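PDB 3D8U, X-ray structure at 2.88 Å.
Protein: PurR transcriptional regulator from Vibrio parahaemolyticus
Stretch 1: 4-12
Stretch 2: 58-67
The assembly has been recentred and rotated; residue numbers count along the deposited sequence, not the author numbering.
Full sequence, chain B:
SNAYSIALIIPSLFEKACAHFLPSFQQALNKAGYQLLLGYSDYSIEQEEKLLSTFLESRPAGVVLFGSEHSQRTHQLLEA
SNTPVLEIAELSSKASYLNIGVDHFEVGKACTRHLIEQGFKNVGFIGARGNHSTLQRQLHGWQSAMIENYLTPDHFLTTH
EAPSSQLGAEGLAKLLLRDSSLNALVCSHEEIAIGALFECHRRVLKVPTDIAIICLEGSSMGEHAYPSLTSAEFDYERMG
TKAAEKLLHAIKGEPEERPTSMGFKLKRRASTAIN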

# COMPACT_ATOMS: atom_id res chain seq x y z
N TYR B 4 -1.42 -5.04 -31.13
CA TYR B 4 -0.80 -3.87 -30.45
C TYR B 4 -1.30 -3.78 -29.01
O TYR B 4 -2.50 -3.71 -28.76
CB TYR B 4 -1.10 -2.58 -31.22
N SER B 5 -0.35 -3.78 -28.07
CA SER B 5 -0.65 -3.76 -26.64
C SER B 5 0.09 -2.61 -25.94
O SER B 5 1.11 -2.12 -26.44
CB SER B 5 -0.27 -5.09 -25.99
OG SER B 5 1.11 -5.37 -26.17
N ILE B 6 -0.42 -2.22 -24.77
CA ILE B 6 -0.02 -0.98 -24.11
C ILE B 6 0.72 -1.20 -22.76
O ILE B 6 0.26 -1.95 -21.89
CB ILE B 6 -1.26 -0.03 -23.97
CG1 ILE B 6 -0.92 1.29 -23.25
CG2 ILE B 6 -2.42 -0.75 -23.30
CD1 ILE B 6 -0.87 1.21 -21.73
N ALA B 7 1.85 -0.52 -22.61
CA ALA B 7 2.78 -0.79 -21.51
C ALA B 7 2.88 0.34 -20.50
O ALA B 7 2.73 1.52 -20.83
CB ALA B 7 4.16 -1.15 -22.05
N LEU B 8 3.14 -0.05 -19.25
CA LEU B 8 3.18 0.89 -18.15
C LEU B 8 4.17 0.42 -17.09
O LEU B 8 4.11 -0.72 -16.62
CB LEU B 8 1.78 1.04 -17.55
CG LEU B 8 1.68 1.63 -16.15
CD1 LEU B 8 1.60 3.13 -16.23
CD2 LEU B 8 0.46 1.08 -15.47
N ILE B 9 5.09 1.30 -16.74
CA ILE B 9 6.11 0.98 -15.76
C ILE B 9 5.85 1.74 -14.47
O ILE B 9 6.03 2.96 -14.39
CB ILE B 9 7.53 1.25 -16.30
CG1 ILE B 9 7.69 0.60 -17.68
CG2 ILE B 9 8.58 0.71 -15.33
CD1 ILE B 9 9.03 0.89 -18.36
N ILE B 10 5.41 0.98 -13.47
CA ILE B 10 5.16 1.46 -12.12
C ILE B 10 6.48 1.72 -11.40
O ILE B 10 7.43 0.94 -11.55
CB ILE B 10 4.30 0.42 -11.34
CG1 ILE B 10 2.81 0.53 -11.72
CG2 ILE B 10 4.49 0.52 -9.83
CD1 ILE B 10 2.30 1.96 -11.98
N PRO B 11 6.55 2.81 -10.62
CA PRO B 11 7.73 3.11 -9.82
C PRO B 11 7.72 2.47 -8.43
O PRO B 11 8.75 2.01 -7.97
CB PRO B 11 7.69 4.63 -9.70
CG PRO B 11 6.23 4.97 -9.73
CD PRO B 11 5.52 3.85 -10.49
N SER B 12 6.56 2.47 -7.77
CA SER B 12 6.39 1.80 -6.47
C SER B 12 5.05 1.11 -6.38
O SER B 12 4.09 1.49 -7.04
CB SER B 12 6.55 2.77 -5.29
OG SER B 12 7.91 2.93 -4.93
N SER B 58 8.80 -5.66 -28.40
CA SER B 58 7.75 -6.68 -28.41
C SER B 58 6.55 -6.31 -29.29
O SER B 58 6.30 -6.96 -30.31
CB SER B 58 7.30 -6.97 -26.97
OG SER B 58 6.05 -7.63 -26.94
N ARG B 59 5.81 -5.28 -28.89
CA ARG B 59 4.60 -4.84 -29.58
C ARG B 59 4.39 -3.34 -29.40
O ARG B 59 4.66 -2.80 -28.31
CB ARG B 59 3.38 -5.64 -29.10
N PRO B 60 3.90 -2.66 -30.45
CA PRO B 60 3.82 -1.20 -30.51
C PRO B 60 2.90 -0.56 -29.44
O PRO B 60 3.28 -0.47 -28.27
CB PRO B 60 3.28 -0.92 -31.93
CG PRO B 60 3.44 -2.19 -32.69
CD PRO B 60 3.36 -3.28 -31.68
N ALA B 61 1.71 -0.15 -29.88
CA ALA B 61 0.80 0.73 -29.13
C ALA B 61 1.51 1.95 -28.54
O ALA B 61 2.37 2.54 -29.19
CB ALA B 61 0.02 -0.05 -28.07
N GLY B 62 1.13 2.32 -27.32
CA GLY B 62 1.80 3.39 -26.59
C GLY B 62 2.25 2.91 -25.23
O GLY B 62 1.85 1.83 -24.78
N VAL B 63 3.07 3.71 -24.56
CA VAL B 63 3.57 3.37 -23.23
C VAL B 63 3.37 4.55 -22.27
O VAL B 63 3.46 5.71 -22.68
CB VAL B 63 5.06 2.93 -23.28
CG1 VAL B 63 5.89 3.88 -24.15
CG2 VAL B 63 5.66 2.77 -21.89
N VAL B 64 3.09 4.25 -21.01
CA VAL B 64 2.82 5.30 -20.02
C VAL B 64 3.74 5.18 -18.81
O VAL B 64 3.91 4.10 -18.26
CB VAL B 64 1.31 5.37 -19.63
CG1 VAL B 64 0.72 3.99 -19.58
CG2 VAL B 64 1.10 6.09 -18.32
N LEU B 65 4.34 6.31 -18.42
CA LEU B 65 5.41 6.35 -17.43
C LEU B 65 5.20 7.38 -16.32
O LEU B 65 4.70 8.48 -16.56
CB LEU B 65 6.75 6.65 -18.10
CG LEU B 65 7.27 5.70 -19.17
CD1 LEU B 65 8.68 6.11 -19.52
CD2 LEU B 65 7.24 4.25 -18.71
N PHE B 66 5.63 7.01 -15.12
CA PHE B 66 5.58 7.91 -13.99
C PHE B 66 6.86 8.72 -13.90
O PHE B 66 7.93 8.25 -14.30
CB PHE B 66 5.38 7.10 -12.71
CG PHE B 66 3.99 6.60 -12.55
CD1 PHE B 66 3.17 7.11 -11.55
CD2 PHE B 66 3.48 5.63 -13.40
CE1 PHE B 66 1.86 6.65 -11.39
CE2 PHE B 66 2.17 5.17 -13.26
CZ PHE B 66 1.36 5.69 -12.24
N GLY B 67 6.74 9.95 -13.40
CA GLY B 67 7.89 10.84 -13.21
C GLY B 67 8.43 11.45 -14.50
O GLY B 67 8.23 10.91 -15.59

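The most distinctive feature of this contact lies where the paired strands begin to part: the aromatic ring of Phe66 reaches back to the first stretch and is gripped from several directions. Pro11 lies over one face of the Phe66 ring, its CD 4.1 Å from the ring centroid and 25° off the ring normal, a CH-pi contact for which proline suits well, since its CD hydrogens are slightly polarized by the adjacent nitrogen. At the ring edge, Leu8 CD1 comes within 3.6 Å of Phe66 CE2, and Ile10 CD1 approaches the same CE2 obliquely at 3.5 Å. The CA-to-CB bond of Ile10 points away from the second stretch, yet its long side chain brings the terminal methyl back to the ring.

Before this point the two strands run parallel, their axes 12° apart. The hydrogen bonds alternate in the manner of a parallel sheet: Ala7 N donates to Gly62 O (3.2 Å), Ala7 O accepts from Val64 N (2.8 Å), and Ile9 N reaches Val64 O in a weak bond of 3.4 Å. Ala7 thus uses both its backbone polar groups on the neighbouring strand. The carbonyls also receive CA-H...O contacts, the shortest from Val63 CA to Ala7 O at 3.1 Å.

Side chains pack on both faces of the sheet. Leu8 and Val64 share one face, with Leu8 CD1 3.6 Å from Val64 CG1; Ile6 CD1 also meets Val64 CG1, at 3.9 Å. Beta-branched valine and isoleucine favour extended backbones and offer compact apolar surfaces to this buried layer. On the other face, Ala7 CB lies 4.2 Å from Val63 CG2, the small methyl making a modest contact, whereas the longer chains of Ile9 and Leu65 meet through CG1 and CD2 at 3.8 Å.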